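Local coordinates for protein beta-N-acetylhexosaminidase (PDB 7BWG) that probably hydrolyses terminal non-reducing N-acetyl-D-hexosamine residues from N-acetyl-beta-D-hexosaminides, as a beta-N-acetylglucosaminidase of glycoside hydrolase family 20, at residues Leu19-Ala27 and Phe491-Gly499; Leu401-Gly412 and Asp459-Ile468. One frame throughout, in Å; residues are numbered along the deposited sequence.

Interaction 1 (Leu19-Ala27 and Phe491-Gly499); sequences LPAVVPAPA and FRARVGALG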
ATOM      1  N   LEU A  19      38.586  17.095 -22.670  1.00 27.39           N
ATOM      2  CA  LEU A  19      37.149  17.067 -22.426  1.00 29.60           C
ATOM      3  C   LEU A  19      36.859  16.661 -20.983  1.00 31.11           C
ATOM      4  O   LEU A  19      37.386  15.658 -20.498  1.00 30.04           O
ATOM      5  CB  LEU A  19      36.458  16.112 -23.401  1.00 33.04           C
ATOM      6  CG  LEU A  19      34.934  16.212 -23.493  1.00 29.06           C
ATOM      7  CD1 LEU A  19      34.521  17.503 -24.180  1.00 23.66           C
ATOM      8  CD2 LEU A  19      34.371  15.013 -24.229  1.00 33.28           C
ATOM      9  N   PRO A  20      36.024  17.443 -20.301  1.00 30.69           N
ATOM     10  CA  PRO A  20      35.769  17.190 -18.876  1.00 28.81           C
ATOM     11  C   PRO A  20      35.090  15.845 -18.656  1.00 29.13           C
ATOM     12  O   PRO A  20      34.065  15.537 -19.269  1.00 29.74           O
ATOM     13  CB  PRO A  20      34.862  18.357 -18.467  1.00 24.28           C
ATOM     14  CG  PRO A  20      35.059  19.400 -19.524  1.00 21.77           C
ATOM     15  CD  PRO A  20      35.315  18.639 -20.785  1.00 25.02           C
ATOM     16  N   ALA A  21      35.670  15.047 -17.761  1.00 31.96           N
ATOM     17  CA  ALA A  21      35.199  13.690 -17.522  1.00 32.30           C
ATOM     18  C   ALA A  21      33.975  13.691 -16.615  1.00 30.64           C
ATOM     19  O   ALA A  21      33.977  14.327 -15.556  1.00 26.75           O
ATOM     20  CB  ALA A  21      36.313  12.846 -16.904  1.00 30.06           C
ATOM     21  N   VAL A  22      32.936  12.969 -17.030  1.00 28.39           N
ATOM     22  CA  VAL A  22      31.704  12.822 -16.260  1.00 26.15           C
ATOM     23  C   VAL A  22      31.114  11.449 -16.557  1.00 24.11           C
ATOM     24  O   VAL A  22      30.995  11.055 -17.721  1.00 22.53           O
ATOM     25  CB  VAL A  22      30.685  13.935 -16.581  1.00 23.33           C
ATOM     26  CG1 VAL A  22      31.015  15.207 -15.814  1.00 20.93           C
ATOM     27  CG2 VAL A  22      30.658  14.210 -18.074  1.00 25.13           C
ATOM     28  N   VAL A  23      30.751  10.718 -15.506  1.00 22.39           N
ATOM     29  CA  VAL A  23      30.188   9.374 -15.644  1.00 18.02           C
ATOM     30  C   VAL A  23      28.846   9.319 -14.922  1.00 18.29           C
ATOM     31  O   VAL A  23      28.765   9.712 -13.750  1.00 22.34           O
ATOM     32  CB  VAL A  23      31.152   8.307 -15.098  1.00 17.61           C
ATOM     33  CG1 VAL A  23      30.605   6.909 -15.351  1.00 21.97           C
ATOM     34  CG2 VAL A  23      32.526   8.460 -15.724  1.00 19.84           C
ATOM     35  N   PRO A  24      27.768   8.828 -15.559  1.00 17.69           N
ATOM     36  CA  PRO A  24      27.690   8.262 -16.913  1.00 20.20           C
ATOM     37  C   PRO A  24      27.896   9.299 -18.009  1.00 21.14           C
ATOM     38  O   PRO A  24      27.579  10.471 -17.808  1.00 23.39           O
ATOM     39  CB  PRO A  24      26.264   7.693 -16.981  1.00 19.69           C
ATOM     40  CG  PRO A  24      25.778   7.655 -15.570  1.00 16.29           C
ATOM     41  CD  PRO A  24      26.465   8.779 -14.878  1.00 20.54           C
ATOM     42  N   ALA A  25      28.425   8.862 -19.145  1.00 20.22           N
ATOM     43  CA  ALA A  25      28.667   9.752 -20.271  1.00 22.28           C
ATOM     44  C   ALA A  25      27.363  10.404 -20.710  1.00 21.48           C
ATOM     45  O   ALA A  25      26.419   9.693 -21.089  1.00 19.50           O
ATOM     46  CB  ALA A  25      29.293   8.987 -21.435  1.00 22.81           C
ATOM     47  N   PRO A  26      27.257  11.730 -20.667  1.00 23.73           N
ATOM     48  CA  PRO A  26      26.010  12.386 -21.068  1.00 21.91           C
ATOM     49  C   PRO A  26      25.718  12.180 -22.545  1.00 22.69           C
ATOM     50  O   PRO A  26      26.578  11.783 -23.335  1.00 22.06           O
ATOM     51  CB  PRO A  26      26.264  13.866 -20.753  1.00 22.31           C
ATOM     52  CG  PRO A  26      27.415  13.872 -19.796  1.00 22.41           C
ATOM     53  CD  PRO A  26      28.252  12.687 -20.158  1.00 21.46           C
ATOM     54  N   ALA A  27      24.464  12.458 -22.912  1.00 23.21           N
ATOM     55  CA  ALA A  27      24.045  12.292 -24.300  1.00 26.92           C
ATOM     56  C   ALA A  27      24.763  13.279 -25.213  1.00 26.93           C
ATOM     57  O   ALA A  27      25.281  12.900 -26.270  1.00 28.16           O
ATOM     58  CB  ALA A  27      22.528  12.456 -24.411  1.00 21.56           C
ATOM     59  N   PHE A 491      35.670   5.207 -21.307  1.00 29.70           N
ATOM     60  CA  PHE A 491      35.161   4.892 -19.975  1.00 27.57           C
ATOM     61  C   PHE A 491      36.303   4.774 -18.975  1.00 25.86           C
ATOM     62  O   PHE A 491      36.282   5.412 -17.917  1.00 25.43           O
ATOM     63  CB  PHE A 491      34.338   3.602 -20.016  1.00 27.74           C
ATOM     64  CG  PHE A 491      33.854   3.146 -18.665  1.00 25.35           C
ATOM     65  CD1 PHE A 491      32.692   3.667 -18.119  1.00 26.80           C
ATOM     66  CD2 PHE A 491      34.557   2.194 -17.943  1.00 29.81           C
ATOM     67  CE1 PHE A 491      32.244   3.250 -16.879  1.00 27.87           C
ATOM     68  CE2 PHE A 491      34.113   1.774 -16.702  1.00 25.55           C
ATOM     69  CZ  PHE A 491      32.955   2.303 -16.170  1.00 21.18           C
ATOM     70  N   ARG A 492      37.325   3.980 -19.308  1.00 24.64           N
ATOM     71  CA  ARG A 492      38.468   3.807 -18.418  1.00 23.98           C
ATOM     72  C   ARG A 492      39.171   5.123 -18.109  1.00 25.72           C
ATOM     73  O   ARG A 492      39.898   5.203 -17.113  1.00 28.36           O
ATOM     74  CB  ARG A 492      39.467   2.821 -19.028  1.00 19.02           C
ATOM     75  N   ALA A 493      38.980   6.151 -18.932  1.00 26.91           N
ATOM     76  CA  ALA A 493      39.569   7.452 -18.641  1.00 25.41           C
ATOM     77  C   ALA A 493      38.666   8.305 -17.761  1.00 24.94           C
ATOM     78  O   ALA A 493      39.154   9.001 -16.864  1.00 25.71           O
ATOM     79  CB  ALA A 493      39.881   8.195 -19.942  1.00 28.75           C
ATOM     80  N   ARG A 494      37.352   8.252 -17.990  1.00 28.60           N
ATOM     81  CA  ARG A 494      36.430   9.119 -17.266  1.00 25.27           C
ATOM     82  C   ARG A 494      36.175   8.622 -15.847  1.00 23.32           C
ATOM     83  O   ARG A 494      36.165   9.419 -14.903  1.00 23.92           O
ATOM     84  CB  ARG A 494      35.116   9.240 -18.039  1.00 24.99           C
ATOM     85  CG  ARG A 494      35.275   9.819 -19.435  1.00 24.62           C
ATOM     86  CD  ARG A 494      33.930  10.024 -20.115  1.00 25.85           C
ATOM     87  NE  ARG A 494      33.446   8.806 -20.758  1.00 27.42           N
ATOM     88  CZ  ARG A 494      32.467   8.046 -20.279  1.00 27.66           C
ATOM     89  NH1 ARG A 494      31.856   8.377 -19.149  1.00 22.65           N
ATOM     90  NH2 ARG A 494      32.093   6.954 -20.933  1.00 26.04           N
ATOM     91  N   VAL A 495      35.964   7.314 -15.674  1.00 22.90           N
ATOM     92  CA  VAL A 495      35.749   6.783 -14.333  1.00 24.07           C
ATOM     93  C   VAL A 495      37.042   6.794 -13.523  1.00 21.32           C
ATOM     94  O   VAL A 495      36.997   6.795 -12.287  1.00 23.11           O
ATOM     95  CB  VAL A 495      35.116   5.376 -14.415  1.00 23.57           C
ATOM     96  CG1 VAL A 495      36.053   4.388 -15.069  1.00 21.02           C
ATOM     97  CG2 VAL A 495      34.702   4.883 -13.041  1.00 23.67           C
ATOM     98  N   GLY A 496      38.200   6.836 -14.188  1.00 23.58           N
ATOM     99  CA  GLY A 496      39.457   7.013 -13.483  1.00 25.80           C
ATOM    100  C   GLY A 496      39.699   8.418 -12.984  1.00 29.97           C
ATOM    101  O   GLY A 496      40.444   8.600 -12.016  1.00 27.61           O
ATOM    102  N   ALA A 497      39.093   9.416 -13.627  1.00 28.76           N
ATOM    103  CA  ALA A 497      39.204  10.790 -13.158  1.00 23.61           C
ATOM    104  C   ALA A 497      38.329  11.061 -11.943  1.00 26.13           C
ATOM    105  O   ALA A 497      38.603  12.008 -11.196  1.00 32.68           O
ATOM    106  CB  ALA A 497      38.843  11.763 -14.283  1.00 23.49           C
ATOM    107  N   LEU A 498      37.290  10.256 -11.728  1.00 24.10           N
ATOM    108  CA  LEU A 498      36.409  10.419 -10.578  1.00 27.30           C
ATOM    109  C   LEU A 498      36.952   9.763  -9.317  1.00 24.52           C
ATOM    110  O   LEU A 498      36.260   9.764  -8.292  1.00 22.92           O
ATOM    111  CB  LEU A 498      35.021   9.854 -10.893  1.00 26.72           C
ATOM    112  CG  LEU A 498      34.373  10.307 -12.203  1.00 25.83           C
ATOM    113  CD1 LEU A 498      32.945   9.798 -12.288  1.00 26.19           C
ATOM    114  CD2 LEU A 498      34.414  11.823 -12.334  1.00 27.57           C
ATOM    115  N   GLY A 499      38.158   9.201  -9.368  1.00 25.72           N
ATOM    116  CA  GLY A 499      38.790   8.608  -8.214  1.00 28.12           C
ATOM    117  C   GLY A 499      38.892   9.556  -7.036  1.00 28.46           C
ATOM    118  O   GLY A 499      38.451   9.243  -5.925  1.00 26.41           O
TER

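Interaction 2 (Leu401-Gly412 and Asp459-Ile468); sequences LDMKYPTGPDLG and DIETMAFPRI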
ATOM      1  N   LEU A 401      27.821  -7.379  -9.487  1.00 26.23           N
ATOM      2  CA  LEU A 401      28.837  -6.690  -8.702  1.00 27.26           C
ATOM      3  C   LEU A 401      29.420  -7.548  -7.588  1.00 26.21           C
ATOM      4  O   LEU A 401      30.461  -7.185  -7.032  1.00 28.83           O
ATOM      5  CB  LEU A 401      28.253  -5.403  -8.116  1.00 25.11           C
ATOM      6  CG  LEU A 401      27.731  -4.416  -9.162  1.00 24.68           C
ATOM      7  CD1 LEU A 401      27.089  -3.204  -8.503  1.00 25.44           C
ATOM      8  CD2 LEU A 401      28.850  -3.995 -10.104  1.00 22.76           C
ATOM      9  N   ASP A 402      28.781  -8.667  -7.248  1.00 26.16           N
ATOM     10  CA  ASP A 402      29.335  -9.598  -6.274  1.00 25.19           C
ATOM     11  C   ASP A 402      30.339 -10.563  -6.887  1.00 27.55           C
ATOM     12  O   ASP A 402      30.856 -11.428  -6.173  1.00 31.07           O
ATOM     13  CB  ASP A 402      28.212 -10.393  -5.606  1.00 27.78           C
ATOM     14  CG  ASP A 402      27.552 -11.373  -6.554  1.00 34.21           C
ATOM     15  OD1 ASP A 402      27.051 -10.931  -7.608  1.00 30.96           O
ATOM     16  OD2 ASP A 402      27.539 -12.585  -6.248  1.00 36.19           O
ATOM     17  N   MET A 403      30.621 -10.445  -8.182  1.00 28.96           N
ATOM     18  CA  MET A 403      31.563 -11.338  -8.839  1.00 24.82           C
ATOM     19  C   MET A 403      32.993 -10.873  -8.596  1.00 22.14           C
ATOM     20  O   MET A 403      33.295  -9.680  -8.683  1.00 21.98           O
ATOM     21  CB  MET A 403      31.278 -11.409 -10.339  1.00 24.28           C
ATOM     22  CG  MET A 403      31.629 -12.744 -10.974  1.00 25.78           C
ATOM     23  SD  MET A 403      30.597 -14.090 -10.363  1.00 22.53           S
ATOM     24  CE  MET A 403      29.003 -13.642 -11.043  1.00 23.08           C
ATOM     25  N   LYS A 404      33.871 -11.832  -8.295  1.00 26.50           N
ATOM     26  CA  LYS A 404      35.259 -11.539  -7.956  1.00 23.38           C
ATOM     27  C   LYS A 404      35.924 -10.679  -9.026  1.00 23.74           C
ATOM     28  O   LYS A 404      35.594 -10.759 -10.213  1.00 22.09           O
ATOM     29  CB  LYS A 404      36.049 -12.840  -7.796  1.00 22.98           C
ATOM     30  CG  LYS A 404      36.232 -13.318  -6.369  1.00 27.04           C
ATOM     31  CD  LYS A 404      36.855 -14.710  -6.353  1.00 34.83           C
ATOM     32  CE  LYS A 404      37.438 -15.048  -4.991  1.00 37.34           C
ATOM     33  NZ  LYS A 404      38.595 -14.173  -4.652  1.00 41.06           N
ATOM     34  N   TYR A 405      36.871  -9.837  -8.590  1.00 25.30           N
ATOM     35  CA  TYR A 405      37.754  -9.180  -9.539  1.00 25.19           C
ATOM     36  C   TYR A 405      38.839 -10.158  -9.979  1.00 21.49           C
ATOM     37  O   TYR A 405      39.279 -10.998  -9.193  1.00 17.18           O
ATOM     38  CB  TYR A 405      38.411  -7.949  -8.920  1.00 28.14           C
ATOM     39  CG  TYR A 405      37.578  -6.684  -8.896  1.00 27.08           C
ATOM     40  CD1 TYR A 405      37.595  -5.801  -9.967  1.00 25.37           C
ATOM     41  CD2 TYR A 405      36.799  -6.357  -7.790  1.00 30.52           C
ATOM     42  CE1 TYR A 405      36.844  -4.637  -9.949  1.00 30.56           C
ATOM     43  CE2 TYR A 405      36.044  -5.191  -7.764  1.00 29.17           C
ATOM     44  CZ  TYR A 405      36.070  -4.336  -8.846  1.00 34.20           C
ATOM     45  OH  TYR A 405      35.322  -3.177  -8.826  1.00 30.59           O
ATOM     46  N   PRO A 406      39.281 -10.078 -11.234  1.00 22.42           N
ATOM     47  CA  PRO A 406      40.446 -10.882 -11.630  1.00 27.63           C
ATOM     48  C   PRO A 406      41.730 -10.409 -10.977  1.00 30.75           C
ATOM     49  O   PRO A 406      42.635 -11.224 -10.761  1.00 28.26           O
ATOM     50  CB  PRO A 406      40.486 -10.717 -13.155  1.00 26.59           C
ATOM     51  CG  PRO A 406      39.802  -9.421 -13.404  1.00 24.41           C
ATOM     52  CD  PRO A 406      38.739  -9.295 -12.356  1.00 22.33           C
ATOM     53  N   THR A 407      41.832  -9.119 -10.650  1.00 32.68           N
ATOM     54  CA  THR A 407      43.019  -8.575 -10.000  1.00 32.66           C
ATOM     55  C   THR A 407      43.234  -9.230  -8.641  1.00 30.93           C
ATOM     56  O   THR A 407      44.204  -9.974  -8.453  1.00 33.24           O
ATOM     57  CB  THR A 407      42.899  -7.057  -9.841  1.00 38.05           C
ATOM     58  N   GLY A 408      42.347  -8.950  -7.687  1.00 31.29           N
ATOM     59  CA  GLY A 408      42.331  -9.678  -6.440  1.00 33.11           C
ATOM     60  C   GLY A 408      42.135  -8.827  -5.199  1.00 38.88           C
ATOM     61  O   GLY A 408      43.091  -8.491  -4.496  1.00 38.15           O
ATOM     62  N   PRO A 409      40.880  -8.451  -4.907  1.00 42.71           N
ATOM     63  CA  PRO A 409      40.569  -7.880  -3.592  1.00 38.76           C
ATOM     64  C   PRO A 409      39.808  -8.865  -2.714  1.00 40.30           C
ATOM     65  O   PRO A 409      39.008  -8.463  -1.860  1.00 45.61           O
ATOM     66  CB  PRO A 409      39.717  -6.659  -3.948  1.00 34.05           C
ATOM     67  CG  PRO A 409      38.950  -7.121  -5.144  1.00 37.70           C
ATOM     68  CD  PRO A 409      39.811  -8.151  -5.872  1.00 40.67           C
ATOM     69  N   ASP A 410      40.030 -10.159  -2.967  1.00 36.97           N
ATOM     70  CA  ASP A 410      39.633 -11.276  -2.109  1.00 38.29           C
ATOM     71  C   ASP A 410      38.178 -11.710  -2.276  1.00 38.95           C
ATOM     72  O   ASP A 410      37.903 -12.686  -2.980  1.00 38.48           O
ATOM     73  CB  ASP A 410      39.910 -10.952  -0.637  1.00 39.06           C
ATOM     74  CG  ASP A 410      39.774 -12.165   0.263  1.00 46.68           C
ATOM     75  OD1 ASP A 410      39.818 -13.299  -0.258  1.00 48.08           O
ATOM     76  OD2 ASP A 410      39.633 -11.985   1.490  1.00 47.74           O
ATOM     77  N   LEU A 411      37.245 -11.025  -1.618  1.00 39.94           N
ATOM     78  CA  LEU A 411      35.888 -11.547  -1.524  1.00 34.61           C
ATOM     79  C   LEU A 411      35.164 -11.459  -2.871  1.00 27.62           C
ATOM     80  O   LEU A 411      35.632 -10.833  -3.827  1.00 31.20           O
ATOM     81  CB  LEU A 411      35.101 -10.823  -0.428  1.00 27.94           C
ATOM     82  CG  LEU A 411      35.207  -9.307  -0.238  1.00 25.53           C
ATOM     83  CD1 LEU A 411      34.831  -8.556  -1.494  1.00 27.23           C
ATOM     84  CD2 LEU A 411      34.330  -8.861   0.926  1.00 32.74           C
ATOM     85  N   GLY A 412      34.009 -12.110  -2.933  1.00 27.85           N
ATOM     86  CA  GLY A 412      33.223 -12.211  -4.145  1.00 27.76           C
ATOM     87  C   GLY A 412      33.144 -13.646  -4.643  1.00 25.93           C
ATOM     88  O   GLY A 412      33.681 -14.580  -4.047  1.00 25.04           O
ATOM     89  N   ASP A 459      32.910  -3.509   2.508  1.00 28.83           N
ATOM     90  CA  ASP A 459      32.906  -4.667   1.619  1.00 28.89           C
ATOM     91  C   ASP A 459      31.964  -4.451   0.441  1.00 25.21           C
ATOM     92  O   ASP A 459      32.261  -4.871  -0.684  1.00 25.28           O
ATOM     93  CB  ASP A 459      32.512  -5.925   2.391  1.00 30.16           C
ATOM     94  CG  ASP A 459      33.590  -6.383   3.353  1.00 31.31           C
ATOM     95  OD1 ASP A 459      34.603  -5.667   3.499  1.00 32.99           O
ATOM     96  OD2 ASP A 459      33.424  -7.462   3.958  1.00 32.83           O
ATOM     97  N   ILE A 460      30.824  -3.801   0.685  1.00 25.51           N
ATOM     98  CA  ILE A 460      29.870  -3.532  -0.389  1.00 26.82           C
ATOM     99  C   ILE A 460      30.500  -2.626  -1.441  1.00 25.82           C
ATOM    100  O   ILE A 460      30.399  -2.880  -2.646  1.00 28.48           O
ATOM    101  CB  ILE A 460      28.576  -2.924   0.182  1.00 26.83           C
ATOM    102  CG1 ILE A 460      27.730  -4.004   0.860  1.00 24.09           C
ATOM    103  CG2 ILE A 460      27.777  -2.231  -0.913  1.00 23.33           C
ATOM    104  CD1 ILE A 460      26.458  -3.476   1.491  1.00 24.84           C
ATOM    105  N   GLU A 461      31.176  -1.564  -0.997  1.00 27.26           N
ATOM    106  CA  GLU A 461      31.721  -0.590  -1.938  1.00 29.82           C
ATOM    107  C   GLU A 461      32.959  -1.112  -2.654  1.00 29.19           C
ATOM    108  O   GLU A 461      33.243  -0.689  -3.782  1.00 27.93           O
ATOM    109  CB  GLU A 461      32.042   0.713  -1.208  1.00 30.70           C
ATOM    110  CG  GLU A 461      30.876   1.275  -0.414  1.00 34.73           C
ATOM    111  CD  GLU A 461      31.202   2.605   0.227  1.00 38.90           C
ATOM    112  OE1 GLU A 461      32.277   3.157  -0.077  1.00 39.82           O
ATOM    113  OE2 GLU A 461      30.387   3.096   1.035  1.00 40.63           O
ATOM    114  N   THR A 462      33.708  -2.020  -2.025  1.00 29.40           N
ATOM    115  CA  THR A 462      34.902  -2.565  -2.665  1.00 31.17           C
ATOM    116  C   THR A 462      34.554  -3.346  -3.925  1.00 30.41           C
ATOM    117  O   THR A 462      35.376  -3.445  -4.843  1.00 31.39           O
ATOM    118  CB  THR A 462      35.667  -3.452  -1.681  1.00 30.80           C
ATOM    119  OG1 THR A 462      35.678  -2.836  -0.386  1.00 28.73           O
ATOM    120  CG2 THR A 462      37.102  -3.658  -2.145  1.00 29.80           C
ATOM    121  N   MET A 463      33.346  -3.897  -3.995  1.00 25.79           N
ATOM    122  CA  MET A 463      32.900  -4.677  -5.143  1.00 27.40           C
ATOM    123  C   MET A 463      31.872  -3.964  -5.999  1.00 27.11           C
ATOM    124  O   MET A 463      31.921  -4.070  -7.227  1.00 27.15           O
ATOM    125  CB  MET A 463      32.314  -6.011  -4.675  1.00 27.73           C
ATOM    126  CG  MET A 463      33.292  -6.858  -3.912  1.00 24.33           C
ATOM    127  SD  MET A 463      34.349  -7.809  -5.012  1.00 31.75           S
ATOM    128  CE  MET A 463      33.156  -8.974  -5.653  1.00 27.97           C
ATOM    129  N   ALA A 464      30.932  -3.247  -5.378  1.00 28.42           N
ATOM    130  CA  ALA A 464      29.913  -2.542  -6.146  1.00 28.61           C
ATOM    131  C   ALA A 464      30.548  -1.569  -7.129  1.00 27.14           C
ATOM    132  O   ALA A 464      30.227  -1.578  -8.322  1.00 26.35           O
ATOM    133  CB  ALA A 464      28.955  -1.806  -5.209  1.00 26.42           C
ATOM    134  N   PHE A 465      31.482  -0.752  -6.656  1.00 29.57           N
ATOM    135  CA  PHE A 465      31.954   0.346  -7.487  1.00 31.78           C
ATOM    136  C   PHE A 465      32.976  -0.138  -8.516  1.00 27.69           C
ATOM    137  O   PHE A 465      32.935  -1.316  -8.902  1.00 30.37           O
ATOM    138  CB  PHE A 465      32.468   1.479  -6.598  1.00 30.83           C
ATOM    139  CG  PHE A 465      31.454   2.559  -6.385  1.00 27.77           C
ATOM    140  CD1 PHE A 465      31.330   3.593  -7.295  1.00 23.97           C
ATOM    141  CD2 PHE A 465      30.591   2.514  -5.306  1.00 30.57           C
ATOM    142  CE1 PHE A 465      30.384   4.581  -7.117  1.00 28.23           C
ATOM    143  CE2 PHE A 465      29.642   3.500  -5.122  1.00 34.04           C
ATOM    144  CZ  PHE A 465      29.537   4.533  -6.031  1.00 30.41           C
ATOM    145  N   PRO A 466      33.940   0.691  -8.949  1.00 25.98           N
ATOM    146  CA  PRO A 466      34.256   0.747 -10.380  1.00 25.17           C
ATOM    147  C   PRO A 466      33.140   0.267 -11.299  1.00 24.27           C
ATOM    148  O   PRO A 466      32.577   1.058 -12.062  1.00 25.92           O
ATOM    149  CB  PRO A 466      35.496  -0.142 -10.475  1.00 25.37           C
ATOM    150  CG  PRO A 466      36.229   0.178  -9.189  1.00 30.02           C
ATOM    151  CD  PRO A 466      35.201   0.735  -8.191  1.00 26.72           C
ATOM    152  N   ARG A 467      32.804  -1.021 -11.225  1.00 24.33           N
ATOM    153  CA  ARG A 467      31.933  -1.649 -12.208  1.00 22.25           C
ATOM    154  C   ARG A 467      30.461  -1.270 -12.071  1.00 23.68           C
ATOM    155  O   ARG A 467      29.676  -1.616 -12.960  1.00 25.30           O
ATOM    156  CB  ARG A 467      32.091  -3.171 -12.123  1.00 23.08           C
ATOM    157  CG  ARG A 467      33.505  -3.590 -11.762  1.00 26.07           C
ATOM    158  CD  ARG A 467      33.586  -5.058 -11.404  1.00 22.78           C
ATOM    159  NE  ARG A 467      33.112  -5.306 -10.048  1.00 23.52           N
ATOM    160  CZ  ARG A 467      33.166  -6.489  -9.446  1.00 24.53           C
ATOM    161  NH1 ARG A 467      33.680  -7.532 -10.083  1.00 23.55           N
ATOM    162  NH2 ARG A 467      32.708  -6.627  -8.211  1.00 28.54           N
ATOM    163  N   ILE A 468      30.054  -0.567 -11.009  1.00 25.07           N
ATOM    164  CA  ILE A 468      28.697  -0.027 -11.004  1.00 21.88           C
ATOM    165  C   ILE A 468      28.591   1.168 -11.940  1.00 22.27           C
ATOM    166  O   ILE A 468      27.493   1.498 -12.402  1.00 22.81           O
ATOM    167  CB  ILE A 468      28.236   0.353  -9.582  1.00 20.81           C
ATOM    168  CG1 ILE A 468      26.714   0.550  -9.543  1.00 17.25           C
ATOM    169  CG2 ILE A 468      28.952   1.598  -9.089  1.00 23.31           C
ATOM    170  CD1 ILE A 468      26.114   0.447  -8.156  1.00 21.60           C
TER

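Interaction 1 (Leu19-Ala27 and Phe491-Gly499)
A21 and V23 of the extended segment 19-27 set their side chains against one flank of the helical segment 491-499, with R494 running along their side to reach A25. The apolar contacts come mainly from alanine and valine methyls. A21 CB rests on the helix backbone at R494 CA (3.7 Å) and touches A497 CB at 3.8 Å. V23 sends its two methyls different ways: CG1, anti to the backbone N (chi1 -175°), approaches F491 CE1 obliquely, whereas CG2 meets R494 CB at 3.6 Å. One residue beyond A497, L498 puts CD1 3.7 Å from V23 CB.

The polar part belongs to R494. Its chain runs out past V23 and bends at chi3 (-84°), which brings the guanidinium beside the backbone of V22 to A25. At the edge of this group NH1 gives V22 O a weak hydrogen bond of 3.2 Å, while A25 CB sits over one face, 3.5 Å from CZ. The stronger partner of NH1 is E473, in a salt bridge; E473 also accepts the N-H of A25, and NE and NH2 bond to S490 and L485 O. A methionine in place of R494 would probably leave the E473 carboxylate without its positive mate and A25 CB without the flat group beneath it.

The contact joins the N-terminal lead into strand 28-31 of the non-catalytic domain to helix 488-497. V22 turns its side chain the other way, onto helix 105-118, P26 packs on strand 126-135, and helix 467-475 touches both V23 and F491.

Interaction 2 (Leu401-Gly412 and Asp459-Ile468)
Y405 carries the guanidinium of R467 on one face of its ring in a stacked cation-pi contact, CZ lying 3.8 Å from the ring centroid and the two planes only 17° apart. Within the TIM barrel of the catalytic domain, the pair ties the connection between the last two barrel strands to the helices that follow the final strand: the loop 401-412 comes after strand 391-393 and the short helix 396-399, and the helical segment 459-468 comes after strand 442-449.

With one face on the Y405 ring, the guanidinium spends its N-H groups around its edge. NH1 donates to M403 O over 2.6 Å at 160°, the oxygen lying in the guanidinium plane, and NH2 adds a weak bond to the same acceptor. On its other side NH2 reaches M463 O at 2.9 Å, again nearly in plane; NE contributes a weak second bond there. One arginine thereby serves a carbonyl of the loop and one close to the C-terminal end of helix 457-464, and T420 O takes a further weak bond from NH1. The loop's own backbone is tied by L401 to P448 in barrel strand 442-449, and by D402 and K404 to L413. G412 N bonds weakly to T453 OG1.

Apolar groups fill in around the polar core. M463, bent at both chi2 and chi3, lays SD obliquely beside the Y405 ring in a Met-aromatic contact and brings CE against the carbonyl oxygens of D402 and M403. L401 packs on A464 and meets I468 methyl to methyl, CD1 to CD1 at 3.8 Å. At the outer end L411 CD2 rests against the carboxylate of D459, 3.5 Å from OD2.

Both contacts are largely buried, but interaction 2 lies nearer the chain centre (about 15 against 20 Å, centre to centre), with partly exposed L411 and D459 at its margin. Interaction 2 stays inside the catalytic barrel, joining a barrel loop to the helices after the last strand, 47 residues apart; interaction 1 brings together parts 464 residues apart and ties the N-terminal domain to a helix late in the chain. Helix 467-475 links them: it starts within interaction 2 and packs against interaction 1. Each turns on an arginine, but R494 is matched chiefly by a carboxylate, whereas R467 is held by backbone carbonyls and an aromatic face. Interaction 2 also buries more surface, 681 against 387 Å².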